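Local coordinates for S locus protein 11 (Brassica campestris, PDB 6KYW) that probably acts as the secreted, cysteine-rich pollen ligand of Brassica self-incompatibility, a small defensin-like protein recognised by a partner protein on the stigma, at residues C[5-10]-C[36-41]; C[10-15]-C[29-34]; C[21-26]-C[41-46]. One frame throughout, in Å; residues are numbered along the deposited sequence.

In the fold
Contact 1 (5-10 with 36-41) pairs an outer strand of the three-stranded sheet with its middle strand, 38-43, which also supplies contact 3 (21-26 with 41-46). Contact 2 (10-15 with 29-34) ties the run into helix 14-20 to the other outer strand. Contacts 1 and 2 share Gly10, and their centres are about 7 Å apart; a probable backbone hydrogen bond, Ser32 N to Ser40 O at 2.8 Å, links them. Contacts 1 and 3 share Cys41, with centres about 15 Å apart. Contact 3 meets contact 2, about 13 Å away between centres, through the Cys29-Cys43 disulfide. Contacts 1 and 2, and contact 3 at Asp42 alone, touch chains of another protein, consistent with a ligand-receptor complex.

Contact 1 of 3, residues C[5-10]-C[36-41]; sequences GFRKLG and MNTHSC
Phe6 lays its ring over Cys41, whose CB stands above one face, displaced toward the rim, 3.5 Å from Phe6 CZ. CG sits between the backbone N and the carbonyl carbon (chi1 54°), bringing the ring round to Cys41; the sulfur lies obliquely to it, 4.2 Å from the centroid to Cys41 SG, and is held by its disulfide to Cys20. His39 and Lys8 form the next pair on the same sheet face. Their side chains lie side by side and point the same way, with Lys8 CB 3.4 Å from His39 CE1. His39 ND1 donates in its ring plane to Gly10 O at 2.8 Å, approaching from above the carbonyl plane, while NE2 meets Glu16 OE2, the carboxylate oxygen that also receives Lys8 NZ. With both nitrogens facing acceptors, the ring may well carry a proton on each, with Glu16 nearby. Strands 5-9 and 38-43 run antiparallel, their axes 4.6 Å apart at closest approach and 156° between directions, as the first and third strands of a defensin-like beta-alpha-beta-beta fold. Lys8 and His39 are a hydrogen-bonded pair, and Gly10 N closes the end on Asn37 O at 2.8 Å. On the other face Arg7 reaches across its strand partner Ser40. Its chain bends at chi3, and Arg7 NH1 donates to Thr38 OG1 at 3.2 Å, 29° out of the guanidinium plane; Ser40 CB lies over one guanidinium face. Arg7 NE bonds to the backbone of a chain of another protein. An alanine here would probably cost Thr38 OG1 its NH1 partner, uncover one side of Ser40 CB and lose that intermolecular bond. Thr38 OG1 also bonds to Lys35 O, and Ser40 OG to Asp42 OD2.

Contact 2 of 3, residues C[10-15]-C[29-34]; sequences GKCTTL and CTCSDS
The Asp33 carboxylate is the flat group between the segments, and Lys11 and Cys12 divide its two oxygens. OD1 takes the backbone N-H of Cys12 on its syn side, with 2.6 Å from Cys12 N to Asp33 OD1 and the donor 19° out of the carboxylate plane. The bond is almost straight, 176° at the hydrogen. Asp33 OD2 faces Lys11 NZ at 3.6 Å in a salt bridge between side chains that cross obliquely. One water fits beside this pair: it donates to Asp33 OD2 at 2.9 Å and to Cys12 O at 2.8 Å, and weakly accepts from Lys11 NZ. The carboxylate therefore holds the backbone of Cys12 twice, directly at N and through water at O, and the lysine ammonium probably offsets its charge. Next to this polar grip is the covalent one, the disulfide of Cys12 SG with Cys31 SG, whose chi3 is -100°. Cys31 SG, anti to its backbone N, points out from the strand to meet Cys12 SG. This bridge joins the second and fifth cysteines of the chain, one of the four linkages in the C1-C8, C2-C5, C3-C6, C4-C7 pattern of plant defensin-like proteins. It fastens the run before helix 14-20 to strand 29-33, an outer strand of the sheet. The His39 ring, on the neighbouring strand 38-43, packs against Cys12, Cys31 and Asp33. At the helix start Thr13 is the N-cap, its OG1 bonded to Glu16 N, and Glu17 reaches from the helix to Thr30 OG1 and Cys31 N.

Contact 3 of 3, residues C[21-26]-C[41-46]; sequences KTLYPR and CDCKSC
Tyr24 and Cys46 meet face-on: Cys46 CB stands 3.3 Å above the plane of the Tyr24 ring, over its centre, in a CH-pi contact. Cys46 SG is over the same ring, 4.2 Å from the centroid, placed by a first torsion that sets it between its own backbone N and carbonyl carbon (chi1 50°). Cys43 comes to the ring from a different side. Cys43 SG lies at the ring edge, in plane, 3.5 Å from Tyr24 CD2, so the tyrosine has one cystine sulfur above a face and another beside its rim. The same Cys43 SG is also 3.6 Å from Leu23 CD1, a methyl that reaches on to Cys41, 4.2 Å from Cys41 CB. Beyond the ring, Cys46 CA makes a C-H...O contact with Arg26 O at 3.5 Å. No conventional hydrogen bond crosses between the segments, and the packing is of aromatic, aliphatic and sulfur surfaces. What fixes these groups lies one shell out. All three cysteines are bridged, Cys41 to Cys20, Cys43 to Cys29 and Cys46 to Cys2, which limits how far the sulfurs beside Tyr24 can turn. Arg4 holds the other segment, its backbone N bonded to Tyr24 OH and its NH1 to Leu23 O, while Leu23 also rests on Phe6. Cys41 and Cys43 form a Cys-X-Cys, as in cystine-stabilised alpha-beta proteins; here Cys41 bonds to Cys20 of helix 14-20 and Cys43 to Cys29 of strand 29-33. Residues 21-26, in the loop between that helix and that strand, thus lie against the last residues of strand 38-43 and the C-terminal tail, which Cys46 joins to the N-terminal run before strand 5-9.

Contact 1 of 3, residues C[5-10]-C[36-41]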
loop_
_atom_site.group_PDB
_atom_site.type_symbol
_atom_site.label_atom_id
_atom_site.label_comp_id
_atom_site.label_asym_id
_atom_site.label_seq_id
_atom_site.Cartn_x
_atom_site.Cartn_y
_atom_site.Cartn_z
ATOM N N GLY C 5 0.576 20.608 -5.281
ATOM C CA GLY C 5 1.136 19.301 -5.549
ATOM C C GLY C 5 0.050 18.350 -5.999
ATOM O O GLY C 5 -1.138 18.681 -5.999
ATOM N N PHE C 6 0.478 17.152 -6.379
ATOM C CA PHE C 6 -0.465 16.113 -6.766
ATOM C C PHE C 6 0.158 14.758 -6.478
ATOM O O PHE C 6 1.352 14.651 -6.183
ATOM C CB PHE C 6 -0.840 16.230 -8.242
ATOM C CG PHE C 6 0.345 16.242 -9.157
ATOM C CD1 PHE C 6 0.904 15.054 -9.610
ATOM C CD2 PHE C 6 0.926 17.440 -9.544
ATOM C CE1 PHE C 6 2.011 15.065 -10.459
ATOM C CE2 PHE C 6 2.024 17.457 -10.392
ATOM C CZ PHE C 6 2.567 16.265 -10.858
ATOM N N ARG C 7 -0.664 13.719 -6.600
ATOM C CA ARG C 7 -0.241 12.342 -6.394
ATOM C C ARG C 7 -0.702 11.493 -7.568
ATOM O O ARG C 7 -1.737 11.768 -8.181
ATOM C CB ARG C 7 -0.790 11.787 -5.087
ATOM C CG ARG C 7 -0.287 10.395 -4.745
ATOM C CD ARG C 7 -0.836 9.958 -3.429
ATOM N NE ARG C 7 -0.368 10.845 -2.378
ATOM C CZ ARG C 7 0.889 10.891 -1.938
ATOM N NH1 ARG C 7 1.808 10.084 -2.436
ATOM N NH2 ARG C 7 1.224 11.744 -0.988
ATOM N N LYS C 8 0.080 10.459 -7.878
ATOM C CA LYS C 8 -0.175 9.578 -9.014
ATOM C C LYS C 8 0.164 8.129 -8.677
ATOM O O LYS C 8 0.979 7.835 -7.792
ATOM C CB LYS C 8 0.652 9.984 -10.236
ATOM C CG LYS C 8 0.067 11.052 -11.086
ATOM C CD LYS C 8 0.984 11.265 -12.278
ATOM C CE LYS C 8 0.629 12.526 -13.048
ATOM N NZ LYS C 8 1.642 12.809 -14.101
ATOM N N LEU C 9 -0.445 7.222 -9.435
ATOM C CA LEU C 9 -0.041 5.820 -9.403
ATOM C C LEU C 9 1.350 5.641 -10.000
ATOM O O LEU C 9 1.699 6.266 -11.002
ATOM C CB LEU C 9 -1.011 4.962 -10.197
ATOM C CG LEU C 9 -1.941 4.046 -9.423
ATOM C CD1 LEU C 9 -2.769 4.842 -8.452
ATOM C CD2 LEU C 9 -2.811 3.339 -10.461
ATOM N N GLY C 10 2.132 4.767 -9.400
ATOM C CA GLY C 10 3.379 4.395 -10.013
ATOM C C GLY C 10 4.553 5.073 -9.365
ATOM O O GLY C 10 4.439 5.796 -8.369
ATOM N N MET C 36 2.071 2.272 -1.185
ATOM C CA MET C 36 0.949 1.772 -1.997
ATOM C C MET C 36 1.145 2.024 -3.487
ATOM O O MET C 36 0.166 2.160 -4.223
ATOM C CB MET C 36 -0.396 2.361 -1.545
ATOM C CG MET C 36 -0.623 2.297 -0.045
ATOM S SD MET C 36 -2.309 2.267 0.414
ATOM C CE MET C 36 -2.047 2.811 2.067
ATOM N N ASN C 37 2.405 2.077 -3.942
ATOM C CA ASN C 37 2.733 2.347 -5.339
ATOM C C ASN C 37 2.150 3.685 -5.822
ATOM O O ASN C 37 1.538 3.773 -6.889
ATOM C CB ASN C 37 2.279 1.198 -6.243
ATOM C CG ASN C 37 2.906 1.274 -7.644
ATOM O OD1 ASN C 37 4.085 1.602 -7.805
ATOM N ND2 ASN C 37 2.107 0.984 -8.658
ATOM N N THR C 38 2.370 4.745 -5.042
ATOM C CA THR C 38 2.081 6.110 -5.494
ATOM C C THR C 38 3.332 6.970 -5.349
ATOM O O THR C 38 4.234 6.658 -4.567
ATOM C CB THR C 38 0.913 6.782 -4.728
ATOM O OG1 THR C 38 1.296 7.054 -3.367
ATOM C CG2 THR C 38 -0.336 5.930 -4.755
ATOM N N HIS C 39 3.371 8.060 -6.124
ATOM C CA HIS C 39 4.368 9.114 -5.950
ATOM C C HIS C 39 3.672 10.477 -5.937
ATOM O O HIS C 39 2.517 10.616 -6.365
ATOM C CB HIS C 39 5.434 9.063 -7.054
ATOM C CG HIS C 39 4.909 9.374 -8.421
ATOM N ND1 HIS C 39 4.248 8.446 -9.197
ATOM C CD2 HIS C 39 4.951 10.512 -9.154
ATOM C CE1 HIS C 39 3.897 9.001 -10.344
ATOM N NE2 HIS C 39 4.319 10.252 -10.345
ATOM N N SER C 40 4.380 11.495 -5.433
ATOM C CA SER C 40 3.840 12.849 -5.382
ATOM C C SER C 40 4.852 13.889 -5.856
ATOM O O SER C 40 6.067 13.733 -5.695
ATOM C CB SER C 40 3.372 13.217 -3.965
ATOM O OG SER C 40 4.446 13.197 -3.036
ATOM N N CYS C 41 4.322 14.968 -6.433
ATOM C CA CYS C 41 5.074 16.186 -6.736
ATOM C C CYS C 41 4.778 17.237 -5.667
ATOM O O CYS C 41 3.626 17.639 -5.491
ATOM C CB CYS C 41 4.697 16.713 -8.118
ATOM S SG CYS C 41 5.599 15.929 -9.490
#

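Contact 2 of 3, residues C[10-15]-C[29-34]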
loop_
_atom_site.group_PDB
_atom_site.type_symbol
_atom_site.label_atom_id
_atom_site.label_comp_id
_atom_site.label_asym_id
_atom_site.label_seq_id
_atom_site.Cartn_x
_atom_site.Cartn_y
_atom_site.Cartn_z
ATOM N N GLY C 10 2.132 4.767 -9.400
ATOM C CA GLY C 10 3.379 4.395 -10.013
ATOM C C GLY C 10 4.553 5.073 -9.365
ATOM O O GLY C 10 4.439 5.796 -8.369
ATOM N N LYS C 11 5.714 4.822 -9.952
ATOM C CA LYS C 11 6.965 5.332 -9.411
ATOM C C LYS C 11 7.364 6.660 -10.052
ATOM O O LYS C 11 6.952 6.997 -11.169
ATOM C CB LYS C 11 8.072 4.298 -9.597
ATOM C CG LYS C 11 8.210 3.398 -8.386
ATOM C CD LYS C 11 8.987 2.177 -8.707
ATOM C CE LYS C 11 10.128 2.039 -7.724
ATOM N NZ LYS C 11 10.943 3.280 -7.648
ATOM N N CYS C 12 8.164 7.424 -9.310
ATOM C CA CYS C 12 8.768 8.637 -9.855
ATOM C C CYS C 12 9.627 8.323 -11.072
ATOM O O CYS C 12 10.381 7.347 -11.085
ATOM C CB CYS C 12 9.637 9.323 -8.800
ATOM S SG CYS C 12 8.724 10.388 -7.637
ATOM N N THR C 13 9.524 9.168 -12.093
ATOM C CA THR C 13 10.379 9.122 -13.271
ATOM C C THR C 13 11.080 10.467 -13.444
ATOM O O THR C 13 10.725 11.459 -12.803
ATOM C CB THR C 13 9.567 8.772 -14.521
ATOM O OG1 THR C 13 8.822 9.916 -14.959
ATOM C CG2 THR C 13 8.611 7.649 -14.216
ATOM N N THR C 14 12.097 10.511 -14.317
ATOM C CA THR C 14 12.760 11.794 -14.545
ATOM C C THR C 14 11.833 12.773 -15.250
ATOM O O THR C 14 11.895 13.978 -14.982
ATOM C CB THR C 14 14.069 11.630 -15.343
ATOM O OG1 THR C 14 13.837 10.829 -16.504
ATOM C CG2 THR C 14 15.197 10.998 -14.472
ATOM N N LEU C 15 10.955 12.289 -16.136
ATOM C CA LEU C 15 10.005 13.204 -16.764
ATOM C C LEU C 15 9.000 13.741 -15.766
ATOM O O LEU C 15 8.549 14.885 -15.897
ATOM C CB LEU C 15 9.258 12.540 -17.919
ATOM C CG LEU C 15 10.086 11.964 -19.060
ATOM C CD1 LEU C 15 9.170 11.360 -20.128
ATOM C CD2 LEU C 15 10.997 13.045 -19.640
ATOM N N CYS C 29 11.016 22.147 -6.247
ATOM C CA CYS C 29 9.929 21.193 -6.433
ATOM C C CYS C 29 10.500 19.855 -6.890
ATOM O O CYS C 29 11.266 19.801 -7.860
ATOM C CB CYS C 29 8.923 21.717 -7.467
ATOM S SG CYS C 29 8.079 23.254 -7.017
ATOM N N THR C 30 10.132 18.771 -6.206
ATOM C CA THR C 30 10.645 17.457 -6.575
ATOM C C THR C 30 9.587 16.368 -6.402
ATOM O O THR C 30 8.488 16.587 -5.884
ATOM C CB THR C 30 11.910 17.092 -5.777
ATOM O OG1 THR C 30 12.653 16.081 -6.492
ATOM C CG2 THR C 30 11.551 16.565 -4.388
ATOM N N CYS C 31 9.962 15.180 -6.857
ATOM C CA CYS C 31 9.134 13.987 -6.880
ATOM C C CYS C 31 9.546 13.085 -5.716
ATOM O O CYS C 31 10.739 12.894 -5.474
ATOM C CB CYS C 31 9.328 13.290 -8.229
ATOM S SG CYS C 31 8.119 12.060 -8.699
ATOM N N SER C 32 8.565 12.575 -4.972
ATOM C CA SER C 32 8.814 11.677 -3.844
ATOM C C SER C 32 8.044 10.378 -4.057
ATOM O O SER C 32 6.812 10.401 -4.147
ATOM C CB SER C 32 8.383 12.313 -2.519
ATOM O OG SER C 32 9.090 13.498 -2.252
ATOM N N ASP C 33 8.761 9.254 -4.136
ATOM C CA ASP C 33 8.120 7.942 -4.158
ATOM C C ASP C 33 7.483 7.672 -2.798
ATOM O O ASP C 33 8.010 8.069 -1.759
ATOM C CB ASP C 33 9.145 6.827 -4.467
ATOM C CG ASP C 33 9.467 6.690 -5.956
ATOM O OD1 ASP C 33 8.552 6.710 -6.818
ATOM O OD2 ASP C 33 10.666 6.552 -6.260
ATOM N N SER C 34 6.369 6.946 -2.799
ATOM C CA SER C 34 5.569 6.814 -1.587
ATOM C C SER C 34 5.034 5.387 -1.479
ATOM O O SER C 34 5.337 4.524 -2.300
ATOM C CB SER C 34 4.438 7.852 -1.582
ATOM O OG SER C 34 3.690 7.758 -0.376
HETATM O O HOH W 1 11.562 5.984 -8.909
#

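Contact 3 of 3, residues C[21-26]-C[41-46]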
loop_
_atom_site.group_PDB
_atom_site.type_symbol
_atom_site.label_atom_id
_atom_site.label_comp_id
_atom_site.label_asym_id
_atom_site.label_seq_id
_atom_site.Cartn_x
_atom_site.Cartn_y
_atom_site.Cartn_z
ATOM N N LYS C 21 8.380 20.551 -11.433
ATOM C CA LYS C 21 8.890 21.904 -11.580
ATOM C C LYS C 21 7.862 22.878 -12.145
ATOM O O LYS C 21 8.100 24.081 -12.085
ATOM C CB LYS C 21 10.122 21.879 -12.476
ATOM C CG LYS C 21 10.987 23.097 -12.377
ATOM C CD LYS C 21 12.431 22.713 -12.604
ATOM C CE LYS C 21 12.779 21.498 -11.767
ATOM N NZ LYS C 21 14.069 20.919 -12.203
ATOM N N THR C 22 6.736 22.398 -12.682
ATOM C CA THR C 22 5.691 23.290 -13.180
ATOM C C THR C 22 4.783 23.836 -12.082
ATOM O O THR C 22 3.907 24.656 -12.374
ATOM C CB THR C 22 4.803 22.571 -14.216
ATOM O OG1 THR C 22 4.058 23.549 -14.946
ATOM C CG2 THR C 22 3.775 21.640 -13.533
ATOM N N LEU C 23 4.919 23.382 -10.841
ATOM C CA LEU C 23 3.912 23.745 -9.854
ATOM C C LEU C 23 3.985 25.226 -9.498
ATOM O O LEU C 23 2.949 25.891 -9.371
ATOM C CB LEU C 23 4.069 22.884 -8.605
ATOM C CG LEU C 23 3.591 21.441 -8.691
ATOM C CD1 LEU C 23 3.814 20.763 -7.325
ATOM C CD2 LEU C 23 2.122 21.353 -9.168
ATOM N N TYR C 24 5.196 25.749 -9.311
ATOM C CA TYR C 24 5.499 27.140 -9.015
ATOM C C TYR C 24 6.566 27.616 -9.988
ATOM O O TYR C 24 7.351 26.813 -10.496
ATOM C CB TYR C 24 6.014 27.322 -7.575
ATOM C CG TYR C 24 5.010 27.019 -6.473
ATOM C CD1 TYR C 24 4.098 27.979 -6.050
ATOM C CD2 TYR C 24 4.990 25.778 -5.848
ATOM C CE1 TYR C 24 3.187 27.714 -5.059
ATOM C CE2 TYR C 24 4.080 25.495 -4.841
ATOM C CZ TYR C 24 3.178 26.470 -4.445
ATOM O OH TYR C 24 2.266 26.202 -3.437
ATOM N N PRO C 25 6.602 28.908 -10.296
ATOM C CA PRO C 25 7.654 29.407 -11.198
ATOM C C PRO C 25 8.969 29.683 -10.498
ATOM O O PRO C 25 9.993 29.828 -11.181
ATOM C CB PRO C 25 7.043 30.688 -11.773
ATOM C CG PRO C 25 6.050 31.122 -10.743
ATOM C CD PRO C 25 5.533 29.895 -10.063
ATOM N N ARG C 26 8.968 29.753 -9.169
ATOM C CA ARG C 26 10.159 29.790 -8.333
ATOM C C ARG C 26 10.125 28.597 -7.381
ATOM O O ARG C 26 9.078 27.976 -7.172
ATOM C CB ARG C 26 10.235 31.090 -7.506
ATOM C CG ARG C 26 9.575 32.287 -8.168
ATOM C CD ARG C 26 9.829 33.613 -7.451
ATOM N NE ARG C 26 9.091 33.765 -6.187
ATOM C CZ ARG C 26 7.847 34.236 -6.083
ATOM N NH1 ARG C 26 7.161 34.578 -7.170
ATOM N NH2 ARG C 26 7.278 34.345 -4.888
ATOM N N CYS C 41 4.322 14.968 -6.433
ATOM C CA CYS C 41 5.074 16.186 -6.736
ATOM C C CYS C 41 4.778 17.237 -5.667
ATOM O O CYS C 41 3.626 17.639 -5.491
ATOM C CB CYS C 41 4.697 16.713 -8.118
ATOM S SG CYS C 41 5.599 15.929 -9.490
ATOM N N ASP C 42 5.801 17.665 -4.939
ATOM C CA ASP C 42 5.615 18.678 -3.904
ATOM C C ASP C 42 6.775 19.666 -3.956
ATOM O O ASP C 42 7.832 19.392 -4.529
ATOM C CB ASP C 42 5.527 18.070 -2.498
ATOM C CG ASP C 42 4.584 16.887 -2.437
ATOM O OD1 ASP C 42 3.407 17.069 -2.052
ATOM O OD2 ASP C 42 5.020 15.767 -2.789
ATOM N N CYS C 43 6.580 20.817 -3.322
ATOM C CA CYS C 43 7.556 21.892 -3.380
ATOM C C CYS C 43 7.945 22.300 -1.974
ATOM O O CYS C 43 7.084 22.672 -1.171
ATOM C CB CYS C 43 7.007 23.078 -4.167
ATOM S SG CYS C 43 6.533 22.591 -5.860
ATOM N N LYS C 44 9.238 22.234 -1.693
ATOM C CA LYS C 44 9.832 22.699 -0.448
ATOM C C LYS C 44 10.106 24.210 -0.443
ATOM O O LYS C 44 10.338 24.784 0.622
ATOM C CB LYS C 44 11.118 21.897 -0.212
ATOM C CG LYS C 44 12.012 22.327 0.911
ATOM C CD LYS C 44 13.371 21.657 0.761
ATOM C CE LYS C 44 13.856 21.691 -0.693
ATOM N NZ LYS C 44 15.287 21.268 -0.803
ATOM N N SER C 45 10.047 24.868 -1.600
ATOM C CA SER C 45 10.245 26.305 -1.732
ATOM C C SER C 45 9.326 26.789 -2.836
ATOM O O SER C 45 9.005 26.024 -3.752
ATOM C CB SER C 45 11.688 26.660 -2.115
ATOM O OG SER C 45 12.625 26.125 -1.208
ATOM N N CYS C 46 8.913 28.058 -2.762
ATOM C CA CYS C 46 8.099 28.619 -3.854
ATOM C C CYS C 46 8.133 30.157 -3.904
ATOM O O CYS C 46 8.255 30.824 -2.878
ATOM C CB CYS C 46 6.641 28.146 -3.737
ATOM S SG CYS C 46 5.971 28.403 -2.086
#